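Local structure of Protease/Reverse transcriptase/ribonuclease H (Eastern chimpanzee simian foamy virus, 7KSF) at residues R144-H149 and W254-T259; E261-T266 and C276-P281; I518-P523 and P555-H560. The protein carries protease, reverse transcriptase and ribonuclease H activities of prototype foamy virus, copying viral RNA into DNA and, as an aspartic protease, probably cutting viral polyproteins. The protein carries 1 engineered substitution. All coordinates share one frame; numbering follows the deposited sequence.

Interaction 1: residues R144-H149 and W254-T259; sequences RKIRPH and WAHPIT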
loop_
_atom_site.group_PDB
_atom_site.type_symbol
_atom_site.label_atom_id
_atom_site.label_comp_id
_atom_site.label_asym_id
_atom_site.label_seq_id
_atom_site.Cartn_x
_atom_site.Cartn_y
_atom_site.Cartn_z
ATOM N N ARG A 144 -26.108 1.046 4.033
ATOM C CA ARG A 144 -26.377 0.398 2.752
ATOM C C ARG A 144 -27.800 -0.147 2.774
ATOM O O ARG A 144 -28.089 -1.109 3.493
ATOM C CB ARG A 144 -25.360 -0.712 2.495
ATOM C CG ARG A 144 -25.514 -1.386 1.155
ATOM C CD ARG A 144 -25.151 -0.448 0.026
ATOM N NE ARG A 144 -25.217 -1.126 -1.262
ATOM C CZ ARG A 144 -26.340 -1.307 -1.951
ATOM N NH1 ARG A 144 -27.491 -0.855 -1.470
ATOM N NH2 ARG A 144 -26.314 -1.938 -3.114
ATOM N N LYS A 145 -28.687 0.465 1.987
ATOM C CA LYS A 145 -30.090 0.053 1.921
ATOM C C LYS A 145 -30.179 -1.283 1.186
ATOM O O LYS A 145 -30.514 -1.364 0.003
ATOM C CB LYS A 145 -30.934 1.122 1.238
ATOM C CG LYS A 145 -31.012 2.440 1.990
ATOM C CD LYS A 145 -31.848 3.456 1.226
ATOM C CE LYS A 145 -31.949 4.772 1.982
ATOM N NZ LYS A 145 -32.704 5.805 1.216
ATOM N N ILE A 146 -29.878 -2.357 1.920
ATOM C CA ILE A 146 -29.865 -3.706 1.369
ATOM C C ILE A 146 -30.510 -4.646 2.380
ATOM O O ILE A 146 -30.606 -4.347 3.571
ATOM C CB ILE A 146 -28.429 -4.170 1.023
ATOM C CG1 ILE A 146 -28.451 -5.363 0.064
ATOM C CG2 ILE A 146 -27.657 -4.508 2.289
ATOM C CD1 ILE A 146 -27.077 -5.915 -0.256
ATOM N N ARG A 147 -30.979 -5.786 1.881
ATOM C CA ARG A 147 -31.548 -6.808 2.746
ATOM C C ARG A 147 -30.485 -7.291 3.723
ATOM O O ARG A 147 -29.415 -7.747 3.285
ATOM C CB ARG A 147 -32.087 -7.976 1.923
ATOM C CG ARG A 147 -33.292 -7.624 1.067
ATOM C CD ARG A 147 -33.934 -8.870 0.476
ATOM N NE ARG A 147 -35.119 -8.557 -0.319
ATOM C CZ ARG A 147 -36.360 -8.528 0.165
ATOM N NH1 ARG A 147 -36.583 -8.791 1.443
ATOM N NH2 ARG A 147 -37.377 -8.234 -0.635
ATOM N N PRO A 148 -30.715 -7.197 5.034
ATOM C CA PRO A 148 -29.678 -7.576 5.998
ATOM C C PRO A 148 -29.248 -9.027 5.839
ATOM O O PRO A 148 -30.050 -9.906 5.519
ATOM C CB PRO A 148 -30.350 -7.336 7.354
ATOM C CG PRO A 148 -31.398 -6.309 7.074
ATOM C CD PRO A 148 -31.900 -6.623 5.693
ATOM N N HIS A 149 -27.964 -9.266 6.076
ATOM C CA HIS A 149 -27.379 -10.586 5.895
ATOM C C HIS A 149 -27.644 -11.480 7.100
ATOM O O HIS A 149 -27.739 -11.015 8.239
ATOM C CB HIS A 149 -25.870 -10.478 5.666
ATOM C CG HIS A 149 -25.493 -9.712 4.435
ATOM N ND1 HIS A 149 -24.808 -10.284 3.387
ATOM C CD2 HIS A 149 -25.698 -8.420 4.091
ATOM C CE1 HIS A 149 -24.609 -9.379 2.445
ATOM N NE2 HIS A 149 -25.141 -8.238 2.847
ATOM N N TRP A 254 -18.412 -2.618 7.214
ATOM C CA TRP A 254 -19.182 -1.905 8.224
ATOM C C TRP A 254 -20.427 -1.238 7.651
ATOM O O TRP A 254 -21.203 -0.659 8.416
ATOM C CB TRP A 254 -18.313 -0.857 8.919
ATOM C CG TRP A 254 -17.271 -1.443 9.823
ATOM C CD1 TRP A 254 -17.200 -2.735 10.258
ATOM C CD2 TRP A 254 -16.147 -0.765 10.399
ATOM N NE1 TRP A 254 -16.104 -2.903 11.067
ATOM C CE2 TRP A 254 -15.442 -1.708 11.170
ATOM C CE3 TRP A 254 -15.671 0.548 10.335
ATOM C CZ2 TRP A 254 -14.283 -1.380 11.874
ATOM C CZ3 TRP A 254 -14.525 0.872 11.034
ATOM C CH2 TRP A 254 -13.843 -0.088 11.794
ATOM N N ALA A 255 -20.645 -1.300 6.340
ATOM C CA ALA A 255 -21.852 -0.722 5.762
ATOM C C ALA A 255 -22.972 -1.741 5.598
ATOM O O ALA A 255 -24.145 -1.356 5.578
ATOM C CB ALA A 255 -21.544 -0.082 4.405
ATOM N N HIS A 256 -22.637 -3.023 5.487
ATOM C CA HIS A 256 -23.636 -4.070 5.310
ATOM C C HIS A 256 -24.181 -4.498 6.661
ATOM O O HIS A 256 -23.423 -5.050 7.472
ATOM C CB HIS A 256 -23.038 -5.265 4.594
ATOM C CG HIS A 256 -22.790 -5.032 3.137
ATOM N ND1 HIS A 256 -21.893 -4.089 2.679
ATOM C CD2 HIS A 256 -23.311 -5.623 2.035
ATOM C CE1 HIS A 256 -21.878 -4.108 1.357
ATOM N NE2 HIS A 256 -22.728 -5.031 0.943
ATOM N N PRO A 257 -25.459 -4.280 6.952
ATOM C CA PRO A 257 -26.014 -4.730 8.230
ATOM C C PRO A 257 -26.349 -6.212 8.212
ATOM O O PRO A 257 -26.672 -6.792 7.174
ATOM C CB PRO A 257 -27.278 -3.877 8.377
ATOM C CG PRO A 257 -27.715 -3.637 6.975
ATOM C CD PRO A 257 -26.453 -3.548 6.145
ATOM N N ILE A 258 -26.256 -6.821 9.387
ATOM C CA ILE A 258 -26.601 -8.216 9.561
ATOM C C ILE A 258 -27.964 -8.308 10.232
ATOM O O ILE A 258 -28.474 -7.339 10.793
ATOM C CB ILE A 258 -25.525 -8.985 10.362
ATOM C CG1 ILE A 258 -25.557 -8.572 11.832
ATOM C CG2 ILE A 258 -24.151 -8.739 9.773
ATOM C CD1 ILE A 258 -24.572 -9.326 12.694
ATOM N N THR A 259 -28.567 -9.493 10.178
ATOM C CA THR A 259 -29.900 -9.687 10.722
ATOM C C THR A 259 -29.875 -9.600 12.249
ATOM O O THR A 259 -28.891 -9.979 12.886
ATOM C CB THR A 259 -30.467 -11.037 10.286
ATOM O OG1 THR A 259 -31.785 -11.201 10.829
ATOM C CG2 THR A 259 -29.585 -12.171 10.772
#
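His149 and Ile258 form a single beta bridge, with His149 N bonded to Pro257 O at 3.0 Å and Thr259 N bonded back to His149 O. The first bond is fairly straight (165°) and uses a lone pair of Pro257 O in the carbonyl plane. Farther along, Arg144 N makes only a weak bond of 3.5 Å to Ala255 O.

Between these bonds the side chains touch lightly. Ile146 CG2 lies 4.2 Å from Pro257 CD, the two side chains crossing obliquely. Pro148 CB rests 3.7 Å from Pro257 O. His149 NE2 meets the edge of the His256 ring, in that ring's plane, 3.3 Å from His256 CD2. The two ring planes are turned 62° apart.

The contact joins the loop between helices 117-129 and 171-184 to the loop after strand 243-249, and helix 287-299 lies against both segments. Asp294 of that helix forms a salt bridge with Arg144 NH2 and a weak hydrogen bond with His256 NE2. One carboxylate therefore serves both segments. Its negative charge may favour protonation of His256, while the nearby arginine would work against this.

Interaction 2: residues E261-T266 and C276-P281; sequences ESYWLT and CWTRLP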
loop_
_atom_site.group_PDB
_atom_site.type_symbol
_atom_site.label_atom_id
_atom_site.label_comp_id
_atom_site.label_asym_id
_atom_site.label_seq_id
_atom_site.Cartn_x
_atom_site.Cartn_y
_atom_site.Cartn_z
ATOM N N GLU A 261 -31.208 -11.264 14.290
ATOM C CA GLU A 261 -30.989 -12.545 14.950
ATOM C C GLU A 261 -29.505 -12.870 15.080
ATOM O O GLU A 261 -29.107 -13.559 16.026
ATOM C CB GLU A 261 -31.714 -13.656 14.189
ATOM C CG GLU A 261 -31.656 -15.016 14.868
ATOM C CD GLU A 261 -32.442 -16.072 14.117
ATOM O OE1 GLU A 261 -33.025 -15.744 13.063
ATOM O OE2 GLU A 261 -32.477 -17.233 14.585
ATOM N N SER A 262 -28.675 -12.385 14.155
ATOM C CA SER A 262 -27.256 -12.728 14.120
ATOM C C SER A 262 -26.389 -11.814 14.972
ATOM O O SER A 262 -25.159 -11.958 14.946
ATOM C CB SER A 262 -26.739 -12.703 12.680
ATOM O OG SER A 262 -27.296 -13.749 11.909
ATOM N N TYR A 263 -26.984 -10.873 15.709
ATOM C CA TYR A 263 -26.182 -9.939 16.493
ATOM C C TYR A 263 -25.370 -10.657 17.563
ATOM O O TYR A 263 -24.222 -10.284 17.834
ATOM C CB TYR A 263 -27.078 -8.875 17.128
ATOM C CG TYR A 263 -27.678 -7.879 16.155
ATOM C CD1 TYR A 263 -27.266 -7.830 14.829
ATOM C CD2 TYR A 263 -28.651 -6.978 16.571
ATOM C CE1 TYR A 263 -27.811 -6.920 13.944
ATOM C CE2 TYR A 263 -29.199 -6.063 15.692
ATOM C CZ TYR A 263 -28.778 -6.039 14.379
ATOM O OH TYR A 263 -29.324 -5.128 13.502
ATOM N N TRP A 264 -25.943 -11.698 18.176
ATOM C CA TRP A 264 -25.276 -12.391 19.275
ATOM C C TRP A 264 -23.992 -13.088 18.838
ATOM O O TRP A 264 -23.104 -13.299 19.673
ATOM C CB TRP A 264 -26.229 -13.413 19.902
ATOM C CG TRP A 264 -26.494 -14.600 19.024
ATOM C CD1 TRP A 264 -27.511 -14.749 18.134
ATOM C CD2 TRP A 264 -25.723 -15.804 18.958
ATOM N NE1 TRP A 264 -27.423 -15.974 17.511
ATOM C CE2 TRP A 264 -26.332 -16.639 18.001
ATOM C CE3 TRP A 264 -24.574 -16.256 19.613
ATOM C CZ2 TRP A 264 -25.832 -17.899 17.686
ATOM C CZ3 TRP A 264 -24.079 -17.505 19.301
ATOM C CH2 TRP A 264 -24.709 -18.313 18.346
ATOM N N LEU A 265 -23.879 -13.455 17.563
ATOM C CA LEU A 265 -22.723 -14.223 17.111
ATOM C C LEU A 265 -21.441 -13.398 17.167
ATOM O O LEU A 265 -20.372 -13.922 17.496
ATOM C CB LEU A 265 -22.964 -14.735 15.691
ATOM C CG LEU A 265 -21.882 -15.658 15.131
ATOM C CD1 LEU A 265 -21.788 -16.918 15.973
ATOM C CD2 LEU A 265 -22.161 -15.996 13.678
ATOM N N THR A 266 -21.534 -12.104 16.854
ATOM C CA THR A 266 -20.371 -11.236 16.737
ATOM C C THR A 266 -20.008 -10.545 18.048
ATOM O O THR A 266 -19.359 -9.494 18.024
ATOM C CB THR A 266 -20.619 -10.185 15.653
ATOM O OG1 THR A 266 -21.806 -9.450 15.970
ATOM C CG2 THR A 266 -20.789 -10.842 14.292
ATOM N N CYS A 276 -22.235 -5.970 20.562
ATOM C CA CYS A 276 -22.508 -6.774 19.381
ATOM C C CYS A 276 -22.470 -5.889 18.142
ATOM O O CYS A 276 -22.640 -4.669 18.216
ATOM C CB CYS A 276 -23.864 -7.485 19.484
ATOM S SG CYS A 276 -23.935 -8.755 20.764
ATOM N N TRP A 277 -22.245 -6.523 16.994
ATOM C CA TRP A 277 -22.109 -5.820 15.726
ATOM C C TRP A 277 -23.445 -5.762 15.000
ATOM O O TRP A 277 -24.102 -6.790 14.809
ATOM C CB TRP A 277 -21.065 -6.498 14.835
ATOM C CG TRP A 277 -19.659 -6.243 15.252
ATOM C CD1 TRP A 277 -18.923 -6.971 16.138
ATOM C CD2 TRP A 277 -18.808 -5.187 14.794
ATOM N NE1 TRP A 277 -17.666 -6.432 16.264
ATOM C CE2 TRP A 277 -17.571 -5.335 15.449
ATOM C CE3 TRP A 277 -18.975 -4.128 13.896
ATOM C CZ2 TRP A 277 -16.504 -4.466 15.233
ATOM C CZ3 TRP A 277 -17.915 -3.266 13.684
ATOM C CH2 TRP A 277 -16.696 -3.442 14.349
ATOM N N THR A 278 -23.839 -4.553 14.597
ATOM C CA THR A 278 -24.991 -4.392 13.719
ATOM C C THR A 278 -24.634 -4.697 12.270
ATOM O O THR A 278 -25.475 -5.203 11.518
ATOM C CB THR A 278 -25.543 -2.968 13.835
ATOM O OG1 THR A 278 -25.937 -2.717 15.189
ATOM C CG2 THR A 278 -26.743 -2.772 12.921
ATOM N N ARG A 279 -23.400 -4.417 11.875
ATOM C CA ARG A 279 -22.936 -4.594 10.511
ATOM C C ARG A 279 -21.930 -5.737 10.446
ATOM O O ARG A 279 -21.568 -6.339 11.461
ATOM C CB ARG A 279 -22.323 -3.293 9.991
ATOM C CG ARG A 279 -23.042 -2.044 10.470
ATOM C CD ARG A 279 -24.419 -1.914 9.844
ATOM N NE ARG A 279 -25.023 -0.615 10.126
ATOM C CZ ARG A 279 -24.741 0.499 9.458
ATOM N NH1 ARG A 279 -23.857 0.471 8.473
ATOM N NH2 ARG A 279 -25.338 1.637 9.780
ATOM N N LEU A 280 -21.476 -6.035 9.236
ATOM C CA LEU A 280 -20.463 -7.066 9.064
ATOM C C LEU A 280 -19.160 -6.620 9.723
ATOM O O LEU A 280 -18.744 -5.469 9.559
ATOM C CB LEU A 280 -20.219 -7.353 7.581
ATOM C CG LEU A 280 -21.336 -7.965 6.735
ATOM C CD1 LEU A 280 -20.910 -7.976 5.280
ATOM C CD2 LEU A 280 -21.666 -9.372 7.202
ATOM N N PRO A 281 -18.500 -7.495 10.480
ATOM C CA PRO A 281 -17.220 -7.127 11.092
ATOM C C PRO A 281 -16.019 -7.628 10.302
ATOM O O PRO A 281 -16.116 -8.604 9.551
ATOM C CB PRO A 281 -17.299 -7.786 12.473
ATOM C CG PRO A 281 -18.321 -8.921 12.315
ATOM C CD PRO A 281 -18.975 -8.801 10.961
#
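Thr266 and Trp277 meet at the base of the beta hairpin made by strands 268-270 and 273-277 of the reverse transcriptase. Residues 261-266 lead into the hairpin through a turn with helical backbone angles, and 276-281 lead out of it.

The polar contacts centre on Thr266 OG1. It accepts the backbone N-H of Trp277 at 3.1 Å, with an N-H...O angle of 151°. It also donates to Tyr263 O at 3.2 Å, from a position tilted 32° out of the carbonyl plane. A chi1 of 57° sets OG1 between the backbone N and the carbonyl carbon of Thr266. The hydroxyl thus ties that turn to the outgoing strand.

The aromatic contacts lie around this point. Trp277 CD1 comes 3.2 Å from Thr266 O, which sits at the ring edge and in its plane. One face of the same indole carries Pro281 CB over its centre. Trp254, Phe268 and Tyr214 also pack on this ring. The ring of Tyr263 runs past the backbone of 277-278, with CD1 3.3 Å from Trp277 O. Its OH lies 3.5 Å from Thr278 CG2, while Thr278 OG1 is bonded to Gly185 O.

Aliphatic contacts complete the interface. Cys276 CB lies 4.2 Å from Tyr263 CB. At the other end of the contact, the side chains of Thr266 and Pro281 cross at about a right angle, with Thr266 CG2 3.7 Å from Pro281 CG.

Interaction 3: residues I518-P523 and P555-H560; sequences ILVYSP and PRIQFH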
loop_
_atom_site.group_PDB
_atom_site.type_symbol
_atom_site.label_atom_id
_atom_site.label_comp_id
_atom_site.label_asym_id
_atom_site.label_seq_id
_atom_site.Cartn_x
_atom_site.Cartn_y
_atom_site.Cartn_z
ATOM N N ILE A 518 1.019 -26.479 -10.174
ATOM C CA ILE A 518 2.198 -25.776 -9.676
ATOM C C ILE A 518 2.516 -26.297 -8.282
ATOM O O ILE A 518 1.641 -26.322 -7.408
ATOM C CB ILE A 518 1.980 -24.253 -9.652
ATOM C CG1 ILE A 518 1.684 -23.734 -11.055
ATOM C CG2 ILE A 518 3.187 -23.550 -9.056
ATOM C CD1 ILE A 518 1.438 -22.250 -11.107
ATOM N N LEU A 519 3.758 -26.712 -8.078
ATOM C CA LEU A 519 4.244 -27.138 -6.773
ATOM C C LEU A 519 5.286 -26.137 -6.292
ATOM O O LEU A 519 6.220 -25.807 -7.028
ATOM C CB LEU A 519 4.843 -28.545 -6.832
ATOM C CG LEU A 519 3.881 -29.736 -6.814
ATOM C CD1 LEU A 519 3.085 -29.849 -8.109
ATOM C CD2 LEU A 519 4.658 -31.011 -6.543
ATOM N N VAL A 520 5.118 -25.656 -5.067
ATOM C CA VAL A 520 5.980 -24.628 -4.503
ATOM C C VAL A 520 6.730 -25.226 -3.325
ATOM O O VAL A 520 6.122 -25.821 -2.430
ATOM C CB VAL A 520 5.178 -23.386 -4.073
ATOM C CG1 VAL A 520 6.109 -22.327 -3.510
ATOM C CG2 VAL A 520 4.396 -22.835 -5.251
ATOM N N TYR A 521 8.048 -25.075 -3.333
ATOM C CA TYR A 521 8.891 -25.492 -2.226
ATOM C C TYR A 521 9.322 -24.265 -1.437
ATOM O O TYR A 521 9.624 -23.216 -2.013
ATOM C CB TYR A 521 10.110 -26.269 -2.727
ATOM C CG TYR A 521 9.748 -27.594 -3.362
ATOM C CD1 TYR A 521 9.328 -27.658 -4.685
ATOM C CD2 TYR A 521 9.820 -28.775 -2.639
ATOM C CE1 TYR A 521 8.994 -28.861 -5.268
ATOM C CE2 TYR A 521 9.487 -29.986 -3.216
ATOM C CZ TYR A 521 9.076 -30.023 -4.530
ATOM O OH TYR A 521 8.743 -31.223 -5.109
ATOM N N SER A 522 9.346 -24.406 -0.115
ATOM C CA SER A 522 9.537 -23.268 0.770
ATOM C C SER A 522 10.165 -23.748 2.070
ATOM O O SER A 522 9.977 -24.908 2.455
ATOM C CB SER A 522 8.201 -22.570 1.050
ATOM O OG SER A 522 7.148 -23.515 1.114
ATOM N N PRO A 523 10.913 -22.883 2.761
ATOM C CA PRO A 523 11.483 -23.272 4.061
ATOM C C PRO A 523 10.454 -23.485 5.153
ATOM O O PRO A 523 10.844 -23.761 6.294
ATOM C CB PRO A 523 12.405 -22.087 4.413
ATOM C CG PRO A 523 12.555 -21.305 3.152
ATOM C CD PRO A 523 11.313 -21.525 2.362
ATOM N N PRO A 555 -6.669 -26.471 -5.720
ATOM C CA PRO A 555 -6.036 -27.793 -5.857
ATOM C C PRO A 555 -4.897 -27.814 -6.859
ATOM O O PRO A 555 -4.058 -28.721 -6.799
ATOM C CB PRO A 555 -7.191 -28.699 -6.311
ATOM C CG PRO A 555 -8.443 -27.924 -6.025
ATOM C CD PRO A 555 -8.072 -26.483 -6.163
ATOM N N ARG A 556 -4.849 -26.850 -7.779
ATOM C CA ARG A 556 -3.772 -26.806 -8.765
ATOM C C ARG A 556 -2.426 -26.511 -8.118
ATOM O O ARG A 556 -1.385 -26.940 -8.631
ATOM C CB ARG A 556 -4.080 -25.753 -9.826
ATOM C CG ARG A 556 -5.292 -26.061 -10.686
ATOM C CD ARG A 556 -4.983 -27.156 -11.692
ATOM N NE ARG A 556 -6.043 -27.294 -12.686
ATOM C CZ ARG A 556 -5.913 -27.962 -13.828
ATOM N NH1 ARG A 556 -4.765 -28.553 -14.124
ATOM N NH2 ARG A 556 -6.931 -28.033 -14.674
ATOM N N ILE A 557 -2.425 -25.786 -7.004
ATOM C CA ILE A 557 -1.205 -25.375 -6.325
ATOM C C ILE A 557 -1.054 -26.191 -5.047
ATOM O O ILE A 557 -2.024 -26.402 -4.313
ATOM C CB ILE A 557 -1.221 -23.862 -6.017
ATOM C CG1 ILE A 557 -1.487 -23.067 -7.298
ATOM C CG2 ILE A 557 0.095 -23.431 -5.384
ATOM C CD1 ILE A 557 -1.583 -21.572 -7.084
ATOM N N GLN A 558 0.163 -26.700 -4.848
ATOM C CA GLN A 558 0.527 -27.510 -3.657
ATOM C C GLN A 558 1.824 -26.942 -3.085
ATOM O O GLN A 558 2.699 -26.553 -3.878
ATOM C CB GLN A 558 0.712 -28.983 -4.025
ATOM C CG GLN A 558 0.192 -29.346 -5.408
ATOM C CD GLN A 558 0.573 -30.757 -5.778
ATOM O OE1 GLN A 558 1.312 -31.426 -5.060
ATOM N NE2 GLN A 558 0.070 -31.222 -6.910
ATOM N N PHE A 559 1.938 -26.911 -1.758
ATOM C CA PHE A 559 3.117 -26.356 -1.102
ATOM C C PHE A 559 3.855 -27.443 -0.338
ATOM O O PHE A 559 3.257 -28.155 0.477
ATOM C CB PHE A 559 2.723 -25.218 -0.160
ATOM C CG PHE A 559 2.087 -24.053 -0.854
ATOM C CD1 PHE A 559 0.716 -24.012 -1.046
ATOM C CD2 PHE A 559 2.858 -23.006 -1.327
ATOM C CE1 PHE A 559 0.126 -22.945 -1.690
ATOM C CE2 PHE A 559 2.274 -21.935 -1.973
ATOM C CZ PHE A 559 0.906 -21.903 -2.156
ATOM N N HIS A 560 5.159 -27.554 -0.591
ATOM C CA HIS A 560 6.011 -28.552 0.038
ATOM C C HIS A 560 7.134 -27.879 0.811
ATOM O O HIS A 560 7.683 -26.864 0.377
ATOM C CB HIS A 560 6.614 -29.503 -0.996
ATOM C CG HIS A 560 5.752 -30.684 -1.308
ATOM N ND1 HIS A 560 4.643 -30.600 -2.124
ATOM C CD2 HIS A 560 5.833 -31.976 -0.913
ATOM C CE1 HIS A 560 4.080 -31.792 -2.220
ATOM N NE2 HIS A 560 4.781 -32.644 -1.494
#
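Val520 and Phe559 sit side by side on neighbouring parallel strands and point the same way. The valine is the bump here, and the CD2-CE2 side of the phenylalanine ring receives it. Val520 CB comes 3.6 Å from Phe559 CD2. With CG1 anti to the backbone N (chi1 -179°), the valine brings CG1 near CD2 and CG2 near CE2 of that ring. The same CG2 of Val520 also meets Ile557 CG2, at 4.3 Å. Ile518 CB stands 4.4 Å from Ile557 CG1, and the Ile518 side chain packs against helix 494-513, on Ala509, Met510 and Ala513.

These strands belong to the RNase H-like domain of the reverse transcriptase. Its sheet runs in the order 3-2-1-4-5, as in RNase H itself. Strand 518-522 lies between 454-460 and the outermost strand, 557-561. The ladder of main-chain bonds starts at Ile518 N to Arg556 O and ends at Ser522 N to His560 O. The two strand axes are 23° from parallel.

Leu519, Tyr521, Gln558 and His560 occupy the opposite face. The forked end of Leu519 lies alongside the flat amide of Gln558. Leu519 CG is 3.5 Å from Gln558 OE1, and Leu519 CD1 is 3.5 Å from Gln558 NE2. Gln558 OE1 also lies at the edge of the His560 ring, in its plane. His560 CB fits beside the CD2-CE2 side of Tyr521, 3.7 Å from Tyr521 CE2. The tyrosine and imidazole planes are 37° apart.

How the interactions relate
Interactions 1, 2 and 3 come in that order along the chain, each closing before the next opens. Interactions 1 and 2 are neighbours, with centres about 11 Å apart. Ile258 N probably bonds to Thr278 O, and Leu280 N to His256 O, so segment 254-259 runs between 144-149 and 276-281. Together they link a loop following helix 117-129 to the hairpin 268-277 of the reverse transcriptase. Interaction 3 is separate. Its centre is about 38 Å from that of interaction 1 and about 37 Å from that of interaction 2. Interactions 1 and 2 thus lie together near that hairpin, and interaction 3 lies in the sheet of the RNase H-like domain of the same multifunctional chain.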